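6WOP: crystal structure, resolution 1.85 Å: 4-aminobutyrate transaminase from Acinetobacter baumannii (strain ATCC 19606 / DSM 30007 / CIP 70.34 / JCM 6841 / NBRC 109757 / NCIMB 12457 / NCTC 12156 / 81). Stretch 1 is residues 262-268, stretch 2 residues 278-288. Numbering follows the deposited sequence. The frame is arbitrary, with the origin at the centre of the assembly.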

# COMPACT_ATOMS: atom_id res chain seq x y z
N ALA A 262 6.91 23.05 16.94
CA ALA A 262 6.96 21.92 16.02
C ALA A 262 8.40 21.46 15.82
O ALA A 262 9.35 22.24 16.00
N ASP A 263 8.57 20.18 15.44
CA ASP A 263 9.90 19.67 15.18
C ASP A 263 10.38 20.05 13.80
O ASP A 263 11.60 20.15 13.58
N LEU A 264 9.45 20.15 12.84
CA LEU A 264 9.68 20.49 11.44
C LEU A 264 8.66 21.52 10.98
O LEU A 264 7.47 21.46 11.36
N ILE A 265 9.08 22.47 10.13
CA ILE A 265 8.16 23.46 9.56
C ILE A 265 8.36 23.50 8.06
O ILE A 265 9.50 23.59 7.59
N THR A 266 7.25 23.50 7.29
CA THR A 266 7.42 23.61 5.86
C THR A 266 7.09 25.03 5.40
O THR A 266 6.25 25.70 6.01
N MET A 267 7.70 25.44 4.29
CA MET A 267 7.55 26.80 3.76
C MET A 267 7.49 26.75 2.25
O MET A 267 8.18 25.94 1.62
N ALA A 268 6.73 27.68 1.66
CA ALA A 268 6.82 27.90 0.22
C ALA A 268 6.09 29.20 -0.10
O ALA A 268 6.10 30.11 0.74
N SER A 278 10.77 26.41 -2.18
CA SER A 278 10.13 25.89 -0.95
C SER A 278 11.23 25.57 0.03
O SER A 278 12.42 25.70 -0.29
N GLY A 279 10.86 25.22 1.28
CA GLY A 279 11.90 24.74 2.18
C GLY A 279 11.33 24.01 3.38
O GLY A 279 10.13 24.05 3.63
N VAL A 280 12.23 23.39 4.13
CA VAL A 280 11.92 22.68 5.36
C VAL A 280 12.94 23.17 6.34
O VAL A 280 14.14 23.15 6.01
N VAL A 281 12.49 23.61 7.52
CA VAL A 281 13.42 23.96 8.59
C VAL A 281 13.05 23.10 9.79
O VAL A 281 11.87 22.77 9.97
N GLY A 282 14.04 22.70 10.60
CA GLY A 282 13.66 21.96 11.78
C GLY A 282 14.82 21.64 12.69
O GLY A 282 15.95 22.07 12.47
N ARG A 283 14.54 20.80 13.70
CA ARG A 283 15.58 20.47 14.66
C ARG A 283 16.75 19.84 13.92
O ARG A 283 16.56 18.99 13.06
N ALA A 284 17.97 20.30 14.22
CA ALA A 284 19.14 19.81 13.45
C ALA A 284 19.22 18.28 13.40
O ALA A 284 19.56 17.70 12.37
N GLU A 285 19.03 17.62 14.55
CA GLU A 285 19.27 16.17 14.58
C GLU A 285 18.18 15.44 13.83
O GLU A 285 18.43 14.36 13.27
N VAL A 286 17.01 16.07 13.70
CA VAL A 286 15.95 15.47 12.87
C VAL A 286 16.27 15.66 11.39
O VAL A 286 16.24 14.72 10.60
N MET A 287 16.64 16.90 11.01
CA MET A 287 17.00 17.19 9.62
C MET A 287 18.19 16.37 9.14
O MET A 287 18.26 16.04 7.95
N ASP A 288 19.14 16.06 10.01
CA ASP A 288 20.33 15.31 9.62
C ASP A 288 20.08 13.80 9.50
O ASP A 288 21.04 13.06 9.27

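The strongest polar contact between the two stretches is a salt bridge at one end of the paired strands. D263 (chi1 m) starts sideways to the second stretch, but its end comes nearer, and there OD1 meets NH1 of R283 at 2.9 Å. The arginine reaches back in the same way: its chain runs m, t, p through chi1 to chi3, and D263 OD1 lies at the edge of the guanidinium, near its plane, where the N-H bonds point. A long, flexible arginine suits this position because the same group can serve two acids: R283 NH2 also lies 2.7 Å from OE1 of E285 within its own stretch. The backbone reinforces the link, since R283 N donates to D263 O at 3.0 Å. The other carboxylate oxygen of D263, OD2, is satisfied elsewhere in the structure, so this buried acid leaves neither oxygen unpaired.

From here the antiparallel strands are joined by two pairs of backbone hydrogen bonds. I265 N donates to V281 O at 2.8 Å and V281 N returns the bond to I265 O at 3.0 Å; farther along, M267 N reaches G279 O at 2.9 Å and G279 N reaches M267 O at 2.8 Å. These bonds engage the N and O of I265, V281, M267 and G279, and the side chains on the two faces of the sheet are mostly apolar.

On one face, L264 (m, t) is the centre of the packing. Its CB points to the face, but its end bends nearer the second stretch: CD2 lies 3.5 Å from SD of M287, 3.9 Å from CG1 of V286 and 4.1 Å from CG1 of V280. A single methyl, CD2, thus touches both the strand and the helix that follows it. V286 (t) points toward the first stretch, whereas M287 (m, m, m) leaves its CA sideways and offers its polarizable sulfur. G282, paired with L264, leaves the necessary room: an ideal CB there would lie 2.6 Å from L264 CD2 and 2.6 Å from D263 O, clashing with both. Next along this face, T266 (p) pairs with V280 (t); the methyl CG2 of T266 sits 4.3 Å from V280 CG2, while its hydroxyl is hydrogen-bonded elsewhere in the structure.

The other face carries I265, M267 and V281. Beta-branched residues favour extended backbone, and I265 (m, t) and V281 (p) sit side by side, with I265 CB 3.8 Å from V281 CG1. The CB of the unbranched M267 (m, t, m) points to the face, but its end comes nearer the partner strand, bringing CE to 4.0 Å from V281 CG1 and 3.8 Å from V280 N. G279 suits this path, since an ideal CB there would stand a tight 3.1 Å from M267 CE. Where the first strand ends, A268 meets S278 (p), the first residue of the second strand, CB to CB at 3.8 Å, and the serine hydroxyl finds its hydrogen bond elsewhere.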

# COMPACT_ATOMS: atom_id res chain seq x y z
CB ALA A 262 6.39 22.34 14.66
CB ASP A 263 9.88 18.12 15.26
CG ASP A 263 9.49 17.64 16.63
OD1 ASP A 263 10.38 17.67 17.51
OD2 ASP A 263 8.31 17.23 16.83
CB LEU A 264 9.56 19.24 10.53
CG LEU A 264 10.54 18.13 10.86
CD1 LEU A 264 10.14 16.76 10.27
CD2 LEU A 264 11.92 18.53 10.22
CB ILE A 265 8.38 24.85 10.18
CG1 ILE A 265 8.13 24.81 11.68
CG2 ILE A 265 7.45 25.85 9.51
CD1 ILE A 265 8.51 26.12 12.41
CB THR A 266 6.52 22.61 5.11
OG1 THR A 266 5.15 22.81 5.48
CG2 THR A 266 6.92 21.18 5.47
CB MET A 267 8.78 27.69 4.10
CG MET A 267 9.11 27.72 5.58
SD MET A 267 10.78 28.36 5.83
CE MET A 267 11.83 26.92 5.44
CB ALA A 268 6.22 26.73 -0.57
CB SER A 278 9.31 24.63 -1.22
OG SER A 278 10.18 23.55 -1.54
CB VAL A 280 12.03 21.15 5.25
CG1 VAL A 280 11.75 20.51 6.59
CG2 VAL A 280 11.03 20.61 4.23
CB VAL A 281 13.38 25.47 8.92
CG1 VAL A 281 11.92 25.96 9.31
CG2 VAL A 281 14.44 25.85 10.00
CB ARG A 283 15.04 19.51 15.75
CG ARG A 283 13.88 20.08 16.57
CD ARG A 283 13.17 18.93 17.38
NE ARG A 283 14.18 18.09 17.96
CZ ARG A 283 14.02 16.79 18.20
NH1 ARG A 283 12.86 16.19 17.91
NH2 ARG A 283 15.04 16.12 18.73
CB ALA A 284 20.43 20.36 14.07
CB GLU A 285 19.41 15.65 16.01
CG GLU A 285 18.12 15.69 16.82
CD GLU A 285 18.31 15.02 18.21
OE1 GLU A 285 17.32 14.60 18.86
OE2 GLU A 285 19.47 14.90 18.64
CB VAL A 286 14.58 16.08 13.24
CG1 VAL A 286 13.45 15.63 12.26
CG2 VAL A 286 14.27 15.77 14.69
CB MET A 287 17.32 18.69 9.46
CG MET A 287 16.14 19.61 9.81
SD MET A 287 14.84 19.55 8.55
CE MET A 287 15.71 20.31 7.12
CB ASP A 288 21.48 15.50 10.63
CG ASP A 288 22.32 16.71 10.29
OD1 ASP A 288 22.37 17.07 9.09
OD2 ASP A 288 22.90 17.31 11.21